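Local coordinates for protein probable glutathione S-transferase 5 (Caenorhabditis elegans, PDB 1ZL9) that catalyses the conjugation of reduced glutathione to a wide range of hydrophobic electrophiles and may help detoxify reactive oxygen species produced during bacterial infection, at residues D159-Q164 with H185-Q190. Numbering follows the deposited sequence.
Sequences DLAIAQ and HAEKIQ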
loop_
_atom_site.group_PDB
_atom_site.type_symbol
_atom_site.label_atom_id
_atom_site.label_comp_id
_atom_site.label_asym_id
_atom_site.label_seq_id
_atom_site.Cartn_x
_atom_site.Cartn_y
_atom_site.Cartn_z
ATOM N N ASP A 159 10.428 -4.005 -10.349
ATOM C CA ASP A 159 11.137 -3.719 -11.610
ATOM C C ASP A 159 10.137 -3.613 -12.784
ATOM O O ASP A 159 10.251 -2.750 -13.639
ATOM C CB ASP A 159 12.106 -4.806 -11.942
ATOM C CG ASP A 159 13.309 -4.843 -11.030
ATOM O OD1 ASP A 159 14.023 -3.800 -10.845
ATOM O OD2 ASP A 159 13.641 -5.939 -10.542
ATOM N N LEU A 160 9.201 -4.562 -12.842
ATOM C CA LEU A 160 8.221 -4.569 -13.914
ATOM C C LEU A 160 7.381 -3.305 -13.880
ATOM O O LEU A 160 7.141 -2.699 -14.942
ATOM C CB LEU A 160 7.287 -5.812 -13.847
ATOM C CG LEU A 160 8.027 -7.124 -14.086
ATOM C CD1 LEU A 160 7.171 -8.317 -13.735
ATOM C CD2 LEU A 160 8.500 -7.368 -15.476
ATOM N N ALA A 161 6.902 -2.954 -12.701
ATOM C CA ALA A 161 6.027 -1.785 -12.555
ATOM C C ALA A 161 6.782 -0.490 -12.884
ATOM O O ALA A 161 6.281 0.368 -13.653
ATOM C CB ALA A 161 5.342 -1.710 -11.159
ATOM N N ILE A 162 7.994 -0.362 -12.374
ATOM C CA ILE A 162 8.715 0.879 -12.576
ATOM C C ILE A 162 9.174 0.997 -14.032
ATOM O O ILE A 162 9.110 2.050 -14.631
ATOM C CB ILE A 162 9.924 0.953 -11.584
ATOM C CG1 ILE A 162 9.444 1.107 -10.103
ATOM C CG2 ILE A 162 10.856 2.033 -11.956
ATOM C CD1 ILE A 162 8.531 2.286 -9.838
ATOM N N ALA A 163 9.700 -0.081 -14.605
ATOM C CA ALA A 163 10.059 -0.058 -16.016
ATOM C C ALA A 163 8.912 0.289 -16.924
ATOM O O ALA A 163 9.079 1.044 -17.869
ATOM C CB ALA A 163 10.663 -1.378 -16.487
ATOM N N GLN A 164 7.720 -0.182 -16.607
ATOM C CA GLN A 164 6.569 0.115 -17.461
ATOM C C GLN A 164 6.151 1.615 -17.325
ATOM O O GLN A 164 5.813 2.281 -18.303
ATOM C CB GLN A 164 5.396 -0.783 -17.065
ATOM C CG GLN A 164 4.178 -0.594 -18.006
ATOM C CD GLN A 164 4.496 -0.742 -19.487
ATOM O OE1 GLN A 164 4.434 0.239 -20.279
ATOM N NE2 GLN A 164 4.870 -1.931 -19.871
ATOM N N HIS A 185 17.343 1.189 -16.918
ATOM C CA HIS A 185 16.550 0.141 -16.224
ATOM C C HIS A 185 15.352 -0.274 -17.027
ATOM O O HIS A 185 15.133 -1.495 -17.207
ATOM C CB HIS A 185 16.175 0.591 -14.838
ATOM C CG HIS A 185 15.113 -0.221 -14.170
ATOM N ND1 HIS A 185 15.389 -1.215 -13.258
ATOM C CD2 HIS A 185 13.766 -0.118 -14.225
ATOM C CE1 HIS A 185 14.244 -1.734 -12.824
ATOM N NE2 HIS A 185 13.246 -1.080 -13.396
ATOM N N ALA A 186 14.633 0.697 -17.598
ATOM C CA ALA A 186 13.452 0.399 -18.410
ATOM C C ALA A 186 13.823 -0.445 -19.628
ATOM O O ALA A 186 13.148 -1.401 -19.951
ATOM C CB ALA A 186 12.764 1.653 -18.883
ATOM N N GLU A 187 14.882 -0.047 -20.308
ATOM C CA GLU A 187 15.348 -0.792 -21.474
ATOM C C GLU A 187 15.737 -2.204 -21.126
ATOM O O GLU A 187 15.425 -3.130 -21.905
ATOM C CB GLU A 187 16.515 -0.064 -22.170
ATOM C CG GLU A 187 16.011 1.264 -22.719
ATOM C CD GLU A 187 17.152 2.229 -23.118
ATOM O OE1 GLU A 187 16.858 3.206 -23.844
ATOM O OE2 GLU A 187 18.313 2.023 -22.699
ATOM N N LYS A 188 16.466 -2.400 -20.006
ATOM C CA LYS A 188 16.857 -3.735 -19.551
ATOM C C LYS A 188 15.622 -4.661 -19.220
ATOM O O LYS A 188 15.550 -5.841 -19.612
ATOM C CB LYS A 188 17.718 -3.597 -18.265
ATOM C CG LYS A 188 18.125 -4.906 -17.561
ATOM C CD LYS A 188 18.873 -4.621 -16.234
ATOM C CE LYS A 188 19.268 -5.865 -15.520
ATOM N NZ LYS A 188 19.988 -6.848 -16.402
ATOM N N ILE A 189 14.687 -4.146 -18.429
ATOM C CA ILE A 189 13.577 -4.969 -17.963
ATOM C C ILE A 189 12.645 -5.274 -19.171
ATOM O O ILE A 189 12.168 -6.389 -19.348
ATOM C CB ILE A 189 12.801 -4.227 -16.851
ATOM C CG1 ILE A 189 13.648 -3.967 -15.622
ATOM C CG2 ILE A 189 11.540 -5.043 -16.466
ATOM C CD1 ILE A 189 14.335 -5.154 -15.010
ATOM N N GLN A 190 12.432 -4.276 -20.030
ATOM C CA GLN A 190 11.555 -4.431 -21.197
ATOM C C GLN A 190 12.095 -5.285 -22.365
ATOM O O GLN A 190 11.327 -5.715 -23.240
ATOM C CB GLN A 190 11.016 -3.081 -21.655
ATOM C CG GLN A 190 10.251 -2.351 -20.512
ATOM C CD GLN A 190 8.820 -1.973 -20.798
ATOM O OE1 GLN A 190 7.908 -2.177 -19.948
ATOM N NE2 GLN A 190 8.610 -1.334 -21.920
#
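A163 is the knob here: its methyl group drops into a hole on the facing helix formed by H185, A186, I189 and Q190. A163 CB lies 3.6 Å from I189 CB and 3.8 Å from A186 CA, and the small A186 lets the backbones close in, the CA atoms of A163 and A186 coming within 4.2 Å. The axes of segments 159-164 and 185-190 accordingly approach to 8.6 Å, with a crossing angle of -122°. I189 widens the apolar patch: its CD1 packs on D159 CB (3.8 Å) and its CG2 meets L160 CD2 (4.0 Å). At one border H185 turns a ring edge to A163 N on helix 157-171, and its NE2 gives a weak hydrogen bond to D159 O (3.4 Å), a carbonyl already taken by A163 N within its own helix. The D159 carboxylate accepts hydrogen bonds from the backbone N atoms of L150 and T156, in the loop that leads into helix 157-171. This is largely buried packing inside the all-helical C-terminal domain of the GST fold, away from the bound glutathione. I162 packs on F134 and L138 of helix 119-145, L160 reaches helix 16-25 of the thioredoxin-like domain, and L160 and Q190 both touch helix 193-201.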